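Long-range contacts in neurotoxin (Clostridium botulinum, PDB 3N7L), which probably binds gangliosides on nerve cells, as expected of the receptor-binding domain of a mosaic serotype D/C botulinum neurotoxin: residues 206-211 with 223-228; 230-234 with 296-300; 279-283 with 306-310. One frame throughout, in Å; residues are numbered along the deposited sequence.

Interaction 1. Residues 206-211 with 223-228; sequences RDFYIF and LFNSLQ
Build 206-211 as the end of strand 202-211, extended except at D207, and lay across it the last turn of helix 217-226, which leaves helical geometry at L227. The nearest CA atoms are D207 to L227 at 8.4 Å and Y209 to L223 at 10.5 Å, a spacing bridged by side chains. D207 has positive phi (47/69), which breaks the strand's alternation, so R206, D207, Y209 and F211 all direct CB toward the helix, while F208 and I210 lie on the other side.

Apolar contact carries the join. L223 (chi1 t) reaches F211, CD2 to CE2 at 3.8 Å, and Y209, CD1 to CE1 at 4.3 Å near the ring plane. L227 (chi1 m) is the residue most covered by the other segment, with its CD2 lying 4.3 Å from D207 CB and 4.5 Å from Y209 CE1. Both rings leave the strand with chi1 m.

Polar contacts lie close by. R206 NE forms a salt bridge to D207 OD2 at 2.9 Å, and its guanidinium makes a cation-pi contact with W78. Y209 OH bonds to Q12. S226 OG donates to L223 O at 2.9 Å, one turn back.

L223 and L227 also rest on F144, so the helix lies against the antiparallel sheet of the lectin-like, concanavalin-type N-terminal half, just where the chain leaves for the trefoil half.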
ATOM      1  N   ARG A 206      11.620  -4.073   3.752  1.00 24.81           N
ATOM      2  CA  ARG A 206      11.966  -3.043   4.708  1.00 26.45           C
ATOM      3  C   ARG A 206      11.766  -3.563   6.139  1.00 26.18           C
ATOM      4  O   ARG A 206      10.769  -4.214   6.429  1.00 25.56           O
ATOM      5  CB  ARG A 206      11.074  -1.829   4.426  1.00 28.34           C
ATOM      6  CG  ARG A 206      11.058  -0.798   5.495  1.00 29.89           C
ATOM      7  CD  ARG A 206       9.697  -0.156   5.596  1.00 31.20           C
ATOM      8  NE  ARG A 206       9.485   0.211   6.983  1.00 34.34           N
ATOM      9  CZ  ARG A 206       8.468   0.916   7.448  1.00 32.50           C
ATOM     10  NH1 ARG A 206       8.422   1.161   8.744  1.00 37.45           N
ATOM     11  NH2 ARG A 206       7.516   1.371   6.646  1.00 30.81           N
ATOM     12  N   ASP A 207      12.732  -3.290   7.013  1.00 27.09           N
ATOM     13  CA  ASP A 207      12.678  -3.698   8.420  1.00 27.51           C
ATOM     14  C   ASP A 207      12.281  -5.155   8.681  1.00 26.28           C
ATOM     15  O   ASP A 207      11.209  -5.434   9.214  1.00 26.29           O
ATOM     16  CB  ASP A 207      11.736  -2.765   9.196  1.00 29.17           C
ATOM     17  CG  ASP A 207      12.276  -1.345   9.301  1.00 32.21           C
ATOM     18  OD1 ASP A 207      13.393  -1.171   9.829  1.00 33.82           O
ATOM     19  OD2 ASP A 207      11.589  -0.400   8.860  1.00 32.87           O
ATOM     20  N   PHE A 208      13.156  -6.080   8.309  1.00 26.49           N
ATOM     21  CA  PHE A 208      12.902  -7.501   8.514  1.00 25.15           C
ATOM     22  C   PHE A 208      13.362  -7.862   9.929  1.00 25.06           C
ATOM     23  O   PHE A 208      14.555  -7.794  10.237  1.00 22.76           O
ATOM     24  CB  PHE A 208      13.686  -8.328   7.494  1.00 22.71           C
ATOM     25  CG  PHE A 208      13.393  -9.798   7.552  1.00 22.91           C
ATOM     26  CD1 PHE A 208      12.362 -10.347   6.794  1.00 22.42           C
ATOM     27  CD2 PHE A 208      14.145 -10.638   8.372  1.00 23.37           C
ATOM     28  CE1 PHE A 208      12.083 -11.710   6.849  1.00 20.85           C
ATOM     29  CE2 PHE A 208      13.875 -12.009   8.437  1.00 21.83           C
ATOM     30  CZ  PHE A 208      12.842 -12.544   7.674  1.00 23.19           C
ATOM     31  N   TYR A 209      12.414  -8.244  10.780  1.00 25.17           N
ATOM     32  CA  TYR A 209      12.713  -8.598  12.165  1.00 25.77           C
ATOM     33  C   TYR A 209      12.340 -10.038  12.512  1.00 26.78           C
ATOM     34  O   TYR A 209      11.471 -10.638  11.883  1.00 26.72           O
ATOM     35  CB  TYR A 209      11.929  -7.703  13.129  1.00 26.94           C
ATOM     36  CG  TYR A 209      12.130  -6.209  13.011  1.00 28.44           C
ATOM     37  CD1 TYR A 209      11.284  -5.336  13.699  1.00 31.11           C
ATOM     38  CD2 TYR A 209      13.164  -5.661  12.253  1.00 30.63           C
ATOM     39  CE1 TYR A 209      11.456  -3.956  13.637  1.00 30.20           C
ATOM     40  CE2 TYR A 209      13.349  -4.271  12.186  1.00 29.50           C
ATOM     41  CZ  TYR A 209      12.485  -3.431  12.883  1.00 30.88           C
ATOM     42  OH  TYR A 209      12.634  -2.064  12.824  1.00 33.41           O
ATOM     43  N   ILE A 210      13.001 -10.581  13.529  1.00 26.92           N
ATOM     44  CA  ILE A 210      12.690 -11.913  14.033  1.00 26.39           C
ATOM     45  C   ILE A 210      12.722 -11.810  15.558  1.00 27.95           C
ATOM     46  O   ILE A 210      13.682 -11.289  16.137  1.00 28.04           O
ATOM     47  CB  ILE A 210      13.689 -12.991  13.555  1.00 25.34           C
ATOM     48  CG1 ILE A 210      13.542 -13.206  12.044  1.00 25.73           C
ATOM     49  CG2 ILE A 210      13.408 -14.310  14.280  1.00 25.22           C
ATOM     50  CD1 ILE A 210      14.426 -14.294  11.475  1.00 25.05           C
ATOM     51  N   PHE A 211      11.656 -12.285  16.196  1.00 28.24           N
ATOM     52  CA  PHE A 211      11.530 -12.238  17.649  1.00 29.09           C
ATOM     53  C   PHE A 211      11.526 -13.646  18.240  1.00 30.65           C
ATOM     54  O   PHE A 211      10.925 -14.565  17.680  1.00 30.89           O
ATOM     55  CB  PHE A 211      10.228 -11.533  18.035  1.00 28.59           C
ATOM     56  CG  PHE A 211      10.158 -10.098  17.602  1.00 30.15           C
ATOM     57  CD1 PHE A 211      10.638  -9.087  18.425  1.00 30.53           C
ATOM     58  CD2 PHE A 211       9.610  -9.757  16.367  1.00 28.38           C
ATOM     59  CE1 PHE A 211      10.574  -7.752  18.028  1.00 31.75           C
ATOM     60  CE2 PHE A 211       9.540  -8.429  15.959  1.00 30.13           C
ATOM     61  CZ  PHE A 211      10.022  -7.423  16.790  1.00 31.16           C
ATOM     62  N   LEU A 223       3.584  -2.826  16.841  1.00 27.67           N
ATOM     63  CA  LEU A 223       4.766  -2.872  15.988  1.00 26.81           C
ATOM     64  C   LEU A 223       4.400  -2.251  14.642  1.00 25.53           C
ATOM     65  O   LEU A 223       5.092  -1.368  14.140  1.00 24.46           O
ATOM     66  CB  LEU A 223       5.213  -4.319  15.779  1.00 26.12           C
ATOM     67  CG  LEU A 223       6.474  -4.530  14.941  1.00 25.88           C
ATOM     68  CD1 LEU A 223       7.646  -3.800  15.583  1.00 27.72           C
ATOM     69  CD2 LEU A 223       6.769  -6.024  14.830  1.00 27.98           C
ATOM     70  N   PHE A 224       3.300  -2.733  14.076  1.00 25.11           N
ATOM     71  CA  PHE A 224       2.778  -2.260  12.796  1.00 27.15           C
ATOM     72  C   PHE A 224       2.750  -0.726  12.745  1.00 27.88           C
ATOM     73  O   PHE A 224       3.329  -0.103  11.854  1.00 27.21           O
ATOM     74  CB  PHE A 224       1.360  -2.819  12.614  1.00 27.03           C
ATOM     75  CG  PHE A 224       0.675  -2.381  11.352  1.00 27.34           C
ATOM     76  CD1 PHE A 224      -0.671  -2.030  11.373  1.00 26.51           C
ATOM     77  CD2 PHE A 224       1.350  -2.373  10.134  1.00 26.59           C
ATOM     78  CE1 PHE A 224      -1.340  -1.680  10.199  1.00 26.67           C
ATOM     79  CE2 PHE A 224       0.692  -2.025   8.954  1.00 25.06           C
ATOM     80  CZ  PHE A 224      -0.654  -1.679   8.984  1.00 25.97           C
ATOM     81  N   ASN A 225       2.082  -0.124  13.716  1.00 28.14           N
ATOM     82  CA  ASN A 225       1.962   1.323  13.767  1.00 31.26           C
ATOM     83  C   ASN A 225       3.267   2.077  14.024  1.00 30.16           C
ATOM     84  O   ASN A 225       3.506   3.124  13.425  1.00 30.17           O
ATOM     85  CB  ASN A 225       0.912   1.698  14.811  1.00 34.00           C
ATOM     86  CG  ASN A 225      -0.488   1.291  14.391  1.00 39.94           C
ATOM     87  OD1 ASN A 225      -1.330   0.949  15.227  1.00 41.91           O
ATOM     88  ND2 ASN A 225      -0.751   1.337  13.084  1.00 40.13           N
ATOM     89  N   SER A 226       4.118   1.541  14.891  1.00 29.52           N
ATOM     90  CA  SER A 226       5.381   2.200  15.220  1.00 29.18           C
ATOM     91  C   SER A 226       6.348   2.314  14.043  1.00 29.33           C
ATOM     92  O   SER A 226       7.277   3.125  14.073  1.00 28.65           O
ATOM     93  CB  SER A 226       6.080   1.462  16.367  1.00 30.31           C
ATOM     94  OG  SER A 226       6.636   0.234  15.922  1.00 29.33           O
ATOM     95  N   LEU A 227       6.145   1.495  13.016  1.00 28.06           N
ATOM     96  CA  LEU A 227       7.011   1.522  11.837  1.00 28.46           C
ATOM     97  C   LEU A 227       6.472   2.463  10.759  1.00 28.59           C
ATOM     98  O   LEU A 227       6.987   2.510   9.644  1.00 27.26           O
ATOM     99  CB  LEU A 227       7.163   0.105  11.261  1.00 28.71           C
ATOM    100  CG  LEU A 227       8.245  -0.814  11.851  1.00 30.59           C
ATOM    101  CD1 LEU A 227       8.209  -0.759  13.369  1.00 31.32           C
ATOM    102  CD2 LEU A 227       8.024  -2.244  11.356  1.00 29.55           C
ATOM    103  N   GLN A 228       5.438   3.219  11.094  1.00 27.58           N
ATOM    104  CA  GLN A 228       4.840   4.137  10.135  1.00 28.50           C
ATOM    105  C   GLN A 228       4.778   5.568  10.635  1.00 29.31           C
ATOM    106  O   GLN A 228       4.831   5.818  11.839  1.00 28.96           O
ATOM    107  CB  GLN A 228       3.407   3.708   9.818  1.00 29.11           C
ATOM    108  CG  GLN A 228       3.268   2.444   9.013  1.00 32.77           C
ATOM    109  CD  GLN A 228       1.816   2.056   8.833  1.00 34.67           C
ATOM    110  OE1 GLN A 228       1.198   1.484   9.734  1.00 36.67           O
ATOM    111  NE2 GLN A 228       1.256   2.379   7.673  1.00 35.27           N
TER

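Interaction 2. Residues 230-234 with 296-300; sequences TNVVK and RVRGE. With SO4 (sulfate ion), chain C.
Two loops of the beta-trefoil half meet here, antiparallel, in a single beta bridge. V232 faces R298 as a non-hydrogen-bonded pair, CA to CA 4.5 Å, and the backbone bonds flank it: G299 N donates to N231 O at 2.8 Å (161°), and V233 N donates to V297 O at 2.9 Å (150°). V233 and V297 each make a further backbone hydrogen bond with L241. R298 CA adds a CA-H...O contact to N231 O at 3.2 Å. V232 O is taken from within its own loop by K234 NZ at 2.9 Å; K234 has chi1 and chi2 both m, which folds the side chain back to the backbone.

The arginines are paired beyond the bridge. R298 and R296 both form salt bridges to D294, R296 NE also has D240, and E300 is paired with R373. V232 CG2 lies 3.9 Å from R298 NE. A sulfate, probably from the crystallisation liquor, accepts from N231 ND2 at O3 (2.7 Å) and is also bonded to T292.

V233 and V297 turn to the buried side, CG2 to CG1 4.2 Å, and both touch I350 of strand 348-354. G299 (phi/psi -23/-108) packs tightly under the N231 side chain: an ideal CB on G299 would fall 2.0 Å from N231 OD1.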
ATOM      1  N   THR A 230       2.174   7.825  10.598  1.00 29.83           N
ATOM      2  CA  THR A 230       0.740   7.872  10.360  1.00 30.45           C
ATOM      3  C   THR A 230       0.125   9.175   9.861  1.00 28.61           C
ATOM      4  O   THR A 230      -1.015   9.161   9.399  1.00 27.97           O
ATOM      5  CB  THR A 230      -0.033   7.399  11.603  1.00 33.27           C
ATOM      6  OG1 THR A 230       0.228   8.283  12.699  1.00 35.89           O
ATOM      7  CG2 THR A 230       0.404   5.989  11.984  1.00 35.55           C
ATOM      8  N   ASN A 231       0.850  10.292   9.936  1.00 26.83           N
ATOM      9  CA  ASN A 231       0.291  11.553   9.447  1.00 27.21           C
ATOM     10  C   ASN A 231       0.732  11.885   8.020  1.00 24.45           C
ATOM     11  O   ASN A 231       0.349  12.911   7.463  1.00 22.57           O
ATOM     12  CB  ASN A 231       0.640  12.728  10.375  1.00 28.11           C
ATOM     13  CG  ASN A 231      -0.282  13.933  10.148  1.00 30.39           C
ATOM     14  OD1 ASN A 231      -1.506  13.787  10.106  1.00 30.36           O
ATOM     15  ND2 ASN A 231       0.299  15.118  10.002  1.00 31.91           N
ATOM     16  N   VAL A 232       1.554  11.024   7.439  1.00 23.30           N
ATOM     17  CA  VAL A 232       1.990  11.222   6.069  1.00 23.57           C
ATOM     18  C   VAL A 232       1.004  10.436   5.211  1.00 23.00           C
ATOM     19  O   VAL A 232       0.871   9.224   5.362  1.00 22.70           O
ATOM     20  CB  VAL A 232       3.424  10.690   5.837  1.00 24.60           C
ATOM     21  CG1 VAL A 232       3.773  10.737   4.348  1.00 23.16           C
ATOM     22  CG2 VAL A 232       4.421  11.534   6.631  1.00 25.34           C
ATOM     23  N   VAL A 233       0.290  11.134   4.335  1.00 21.88           N
ATOM     24  CA  VAL A 233      -0.680  10.482   3.465  1.00 20.21           C
ATOM     25  C   VAL A 233       0.080   9.594   2.484  1.00 19.68           C
ATOM     26  O   VAL A 233       1.205   9.915   2.094  1.00 18.05           O
ATOM     27  CB  VAL A 233      -1.516  11.524   2.686  1.00 19.88           C
ATOM     28  CG1 VAL A 233      -2.545  10.822   1.804  1.00 21.12           C
ATOM     29  CG2 VAL A 233      -2.209  12.469   3.664  1.00 20.25           C
ATOM     30  N   LYS A 234      -0.523   8.478   2.081  1.00 18.71           N
ATOM     31  CA  LYS A 234       0.159   7.584   1.149  1.00 18.78           C
ATOM     32  C   LYS A 234      -0.579   7.467  -0.186  1.00 17.38           C
ATOM     33  O   LYS A 234      -1.795   7.668  -0.257  1.00 16.67           O
ATOM     34  CB  LYS A 234       0.298   6.182   1.757  1.00 21.16           C
ATOM     35  CG  LYS A 234       0.928   6.115   3.154  1.00 23.43           C
ATOM     36  CD  LYS A 234       2.315   6.724   3.183  1.00 23.64           C
ATOM     37  CE  LYS A 234       3.049   6.349   4.465  1.00 24.69           C
ATOM     38  NZ  LYS A 234       2.240   6.653   5.678  1.00 24.08           N
ATOM     39  N   ARG A 296       6.153  16.176   0.893  1.00 24.41           N
ATOM     40  CA  ARG A 296       5.201  15.117   1.233  1.00 24.15           C
ATOM     41  C   ARG A 296       3.877  15.710   1.710  1.00 24.68           C
ATOM     42  O   ARG A 296       3.858  16.735   2.398  1.00 23.78           O
ATOM     43  CB  ARG A 296       5.764  14.215   2.336  1.00 25.49           C
ATOM     44  CG  ARG A 296       7.046  13.486   1.964  1.00 25.66           C
ATOM     45  CD  ARG A 296       7.529  12.598   3.104  1.00 27.00           C
ATOM     46  NE  ARG A 296       8.692  11.802   2.712  1.00 27.79           N
ATOM     47  CZ  ARG A 296       9.936  12.267   2.610  1.00 26.82           C
ATOM     48  NH1 ARG A 296      10.209  13.540   2.879  1.00 25.54           N
ATOM     49  NH2 ARG A 296      10.908  11.458   2.214  1.00 25.77           N
ATOM     50  N   VAL A 297       2.771  15.069   1.337  1.00 22.44           N
ATOM     51  CA  VAL A 297       1.444  15.527   1.742  1.00 21.44           C
ATOM     52  C   VAL A 297       1.128  14.943   3.123  1.00 23.76           C
ATOM     53  O   VAL A 297       1.197  13.726   3.323  1.00 22.20           O
ATOM     54  CB  VAL A 297       0.365  15.063   0.737  1.00 21.61           C
ATOM     55  CG1 VAL A 297      -1.000  15.597   1.143  1.00 19.80           C
ATOM     56  CG2 VAL A 297       0.741  15.524  -0.677  1.00 18.29           C
ATOM     57  N   ARG A 298       0.784  15.815   4.069  1.00 24.03           N
ATOM     58  CA  ARG A 298       0.482  15.386   5.431  1.00 24.06           C
ATOM     59  C   ARG A 298      -0.923  15.742   5.880  1.00 24.17           C
ATOM     60  O   ARG A 298      -1.556  16.634   5.321  1.00 21.13           O
ATOM     61  CB  ARG A 298       1.487  15.995   6.411  1.00 24.68           C
ATOM     62  CG  ARG A 298       2.907  15.487   6.239  1.00 28.68           C
ATOM     63  CD  ARG A 298       3.805  15.942   7.390  1.00 31.39           C
ATOM     64  NE  ARG A 298       5.118  15.308   7.336  1.00 31.21           N
ATOM     65  CZ  ARG A 298       6.031  15.592   6.419  1.00 32.48           C
ATOM     66  NH1 ARG A 298       5.761  16.503   5.494  1.00 34.00           N
ATOM     67  NH2 ARG A 298       7.200  14.960   6.415  1.00 31.26           N
ATOM     68  N   GLY A 299      -1.383  15.037   6.911  1.00 25.73           N
ATOM     69  CA  GLY A 299      -2.704  15.244   7.475  1.00 28.26           C
ATOM     70  C   GLY A 299      -3.354  16.598   7.259  1.00 34.41           C
ATOM     71  O   GLY A 299      -3.764  16.927   6.150  1.00 41.05           O
ATOM     72  N   GLU A 300      -3.443  17.395   8.313  1.00 33.59           N
ATOM     73  CA  GLU A 300      -4.091  18.706   8.239  1.00 29.99           C
ATOM     74  C   GLU A 300      -3.625  19.733   7.202  1.00 27.15           C
ATOM     75  O   GLU A 300      -3.923  20.917   7.344  1.00 26.59           O
ATOM     76  CB  GLU A 300      -4.063  19.353   9.625  1.00 32.55           C
ATOM     77  CG  GLU A 300      -5.024  18.706  10.602  1.00 34.94           C
ATOM     78  CD  GLU A 300      -6.471  18.946  10.218  1.00 37.40           C
ATOM     79  OE1 GLU A 300      -6.918  20.111  10.278  1.00 39.27           O
ATOM     80  OE2 GLU A 300      -7.161  17.973   9.850  1.00 40.81           O
TER
HETATM   81  S   SO4 C1302       3.256  17.401  10.632  1.00 66.36           S
HETATM   82  O1  SO4 C1302       3.364  18.266   9.454  1.00 65.76           O
HETATM   83  O2  SO4 C1302       4.570  17.295  11.287  1.00 67.00           O
HETATM   84  O3  SO4 C1302       2.797  16.035  10.243  1.00 66.85           O
HETATM   85  O4  SO4 C1302       2.260  17.986  11.550  1.00 67.30           O

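Interaction 3. Residues 279-283 with 306-310; sequences EGYKI and NTTID
Y281 (chi1 m) lays one face of its ring against I309: CG1 of I309 stands 3.8 Å from the centroid of the Y281 ring, 9° off the normal, a CH-pi contact, and I309 CG2 is 3.7 Å from Y281 CZ.

Residues 281-283 and 306-308 are extended and run antiparallel; the backbones splay apart toward I309, which leaves extended geometry, with CA to CA 4.6 Å for I283 and T307 but 6.3 Å for Y281 and I309. T307 OG1 (chi1 t) donates to K282 O at 2.7 Å, and I283 CA makes a CA-H...O contact to N306 O at 3.2 Å. Where K282 and T308 have parted, waters replace direct backbone bonds: one joins K282 N (2.8 Å) to T308 O (2.7 Å), the other K282 O (3.0 Å) to T308 N (3.1 Å).

This is the hydrated, fraying end of the pairing between strands 283-287 and 302-308 in the trefoil; strand 257-262 meets Y281 and I309 through K261, and strand 313-318 meets I309 through Y314.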
ATOM      1  N   GLU A 279      -5.581   5.832 -17.552  1.00 29.73           N
ATOM      2  CA  GLU A 279      -6.627   6.287 -18.453  1.00 27.27           C
ATOM      3  C   GLU A 279      -7.234   7.561 -17.870  1.00 25.89           C
ATOM      4  O   GLU A 279      -7.339   7.709 -16.651  1.00 24.15           O
ATOM      5  CB  GLU A 279      -7.691   5.195 -18.614  1.00 28.84           C
ATOM      6  CG  GLU A 279      -8.859   5.581 -19.504  1.00 32.30           C
ATOM      7  CD  GLU A 279      -9.622   4.368 -20.029  1.00 36.18           C
ATOM      8  OE1 GLU A 279      -9.630   3.318 -19.343  1.00 34.13           O
ATOM      9  OE2 GLU A 279     -10.221   4.473 -21.126  1.00 35.66           O
ATOM     10  N   GLY A 280      -7.606   8.492 -18.739  1.00 24.04           N
ATOM     11  CA  GLY A 280      -8.198   9.729 -18.276  1.00 23.19           C
ATOM     12  C   GLY A 280      -7.205  10.800 -17.868  1.00 21.08           C
ATOM     13  O   GLY A 280      -6.005  10.672 -18.082  1.00 19.25           O
ATOM     14  N   TYR A 281      -7.724  11.858 -17.258  1.00 20.90           N
ATOM     15  CA  TYR A 281      -6.910  12.979 -16.821  1.00 21.52           C
ATOM     16  C   TYR A 281      -6.242  12.752 -15.476  1.00 21.34           C
ATOM     17  O   TYR A 281      -6.785  12.076 -14.600  1.00 20.47           O
ATOM     18  CB  TYR A 281      -7.772  14.243 -16.775  1.00 20.59           C
ATOM     19  CG  TYR A 281      -8.383  14.551 -18.119  1.00 24.45           C
ATOM     20  CD1 TYR A 281      -9.754  14.791 -18.250  1.00 25.38           C
ATOM     21  CD2 TYR A 281      -7.598  14.546 -19.273  1.00 25.60           C
ATOM     22  CE1 TYR A 281     -10.328  15.010 -19.502  1.00 27.10           C
ATOM     23  CE2 TYR A 281      -8.160  14.764 -20.528  1.00 28.37           C
ATOM     24  CZ  TYR A 281      -9.523  14.992 -20.636  1.00 27.18           C
ATOM     25  OH  TYR A 281     -10.075  15.187 -21.882  1.00 30.76           O
ATOM     26  N   LYS A 282      -5.052  13.326 -15.333  1.00 19.91           N
ATOM     27  CA  LYS A 282      -4.276  13.217 -14.112  1.00 20.42           C
ATOM     28  C   LYS A 282      -4.384  14.506 -13.319  1.00 19.10           C
ATOM     29  O   LYS A 282      -4.659  15.568 -13.869  1.00 21.08           O
ATOM     30  CB  LYS A 282      -2.808  12.935 -14.450  1.00 21.85           C
ATOM     31  CG  LYS A 282      -2.580  11.535 -14.985  1.00 26.77           C
ATOM     32  CD  LYS A 282      -1.252  11.401 -15.716  1.00 31.44           C
ATOM     33  CE  LYS A 282      -1.355  11.895 -17.146  1.00 32.22           C
ATOM     34  NZ  LYS A 282      -0.103  11.609 -17.912  1.00 36.73           N
ATOM     35  N   ILE A 283      -4.173  14.403 -12.018  1.00 21.35           N
ATOM     36  CA  ILE A 283      -4.225  15.564 -11.150  1.00 21.52           C
ATOM     37  C   ILE A 283      -2.840  15.788 -10.557  1.00 20.91           C
ATOM     38  O   ILE A 283      -2.017  14.874 -10.535  1.00 18.17           O
ATOM     39  CB  ILE A 283      -5.276  15.371  -9.983  1.00 26.56           C
ATOM     40  CG1 ILE A 283      -4.939  14.147  -9.120  1.00 26.58           C
ATOM     41  CG2 ILE A 283      -6.663  15.197 -10.555  1.00 31.68           C
ATOM     42  CD1 ILE A 283      -3.800  14.387  -8.112  1.00 29.36           C
ATOM     43  N   ASN A 306      -4.639  20.608  -9.452  1.00 23.68           N
ATOM     44  CA  ASN A 306      -4.479  21.115 -10.812  1.00 24.44           C
ATOM     45  C   ASN A 306      -4.615  19.916 -11.745  1.00 24.45           C
ATOM     46  O   ASN A 306      -4.388  18.779 -11.336  1.00 23.80           O
ATOM     47  CB  ASN A 306      -3.079  21.723 -11.005  1.00 25.78           C
ATOM     48  CG  ASN A 306      -3.025  23.206 -10.703  1.00 26.97           C
ATOM     49  OD1 ASN A 306      -1.947  23.767 -10.519  1.00 31.07           O
ATOM     50  ND2 ASN A 306      -4.177  23.853 -10.669  1.00 26.91           N
ATOM     51  N   THR A 307      -4.992  20.166 -12.993  1.00 24.78           N
ATOM     52  CA  THR A 307      -5.094  19.092 -13.974  1.00 25.54           C
ATOM     53  C   THR A 307      -4.962  19.649 -15.381  1.00 24.92           C
ATOM     54  O   THR A 307      -5.551  20.673 -15.709  1.00 24.39           O
ATOM     55  CB  THR A 307      -6.426  18.311 -13.867  1.00 29.20           C
ATOM     56  OG1 THR A 307      -6.453  17.282 -14.869  1.00 31.39           O
ATOM     57  CG2 THR A 307      -7.625  19.241 -14.051  1.00 30.16           C
ATOM     58  N   THR A 308      -4.171  18.969 -16.202  1.00 24.93           N
ATOM     59  CA  THR A 308      -3.958  19.382 -17.579  1.00 28.55           C
ATOM     60  C   THR A 308      -4.877  18.562 -18.467  1.00 29.78           C
ATOM     61  O   THR A 308      -4.755  17.342 -18.533  1.00 29.05           O
ATOM     62  CB  THR A 308      -2.495  19.143 -18.006  1.00 28.79           C
ATOM     63  OG1 THR A 308      -1.629  19.933 -17.182  1.00 29.95           O
ATOM     64  CG2 THR A 308      -2.289  19.525 -19.478  1.00 29.61           C
ATOM     65  N   ILE A 309      -5.809  19.217 -19.148  1.00 32.46           N
ATOM     66  CA  ILE A 309      -6.713  18.462 -20.002  1.00 38.34           C
ATOM     67  C   ILE A 309      -6.187  18.386 -21.428  1.00 42.30           C
ATOM     68  O   ILE A 309      -5.699  17.333 -21.855  1.00 47.59           O
ATOM     69  CB  ILE A 309      -8.147  19.033 -19.954  1.00 36.00           C
ATOM     70  CG1 ILE A 309      -8.886  18.466 -18.734  1.00 36.01           C
ATOM     71  CG2 ILE A 309      -8.922  18.628 -21.199  1.00 32.92           C
ATOM     72  CD1 ILE A 309      -8.194  18.655 -17.422  1.00 34.12           C
ATOM     73  N   ASP A 310      -6.281  19.471 -22.179  1.00 43.66           N
ATOM     74  CA  ASP A 310      -5.748  19.435 -23.531  1.00 46.19           C
ATOM     75  C   ASP A 310      -4.345  19.982 -23.394  1.00 45.66           C
ATOM     76  O   ASP A 310      -3.397  19.249 -23.097  1.00 48.10           O
ATOM     77  CB  ASP A 310      -6.581  20.314 -24.464  1.00 50.05           C
ATOM     78  CG  ASP A 310      -7.707  19.545 -25.134  1.00 53.30           C
ATOM     79  OD1 ASP A 310      -8.464  18.849 -24.423  1.00 54.70           O
ATOM     80  OD2 ASP A 310      -7.837  19.639 -26.377  1.00 56.66           O
TER
HETATM   81  O   HOH W   1      -4.155  14.973 -17.397  1.00 25.10           O
HETATM   82  O   HOH W   2      -2.235  16.891 -14.998  1.00 26.55           O

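In the fold
Along the chain, interaction 1 closes before the others open, while interactions 2 and 3 interleave: 230-234, 279-283, 296-300, 306-310. Interaction 1 belongs to the lectin-like half and its terminal helix 217-226; the chain then runs almost directly into 230-234, so interaction 2 takes up the start of the trefoil half, with centres 20 Å apart. Interaction 3 lies farther out in that half, 23 Å between centres from interaction 2 (about 9 Å between nearest atoms) and 37 Å from interaction 1, across the chain's centre. Segment 296-300 leads into strand 302-308, which carries 306-308, so one strand runs from beside interaction 2, on the side facing the lectin-like half, to interaction 3.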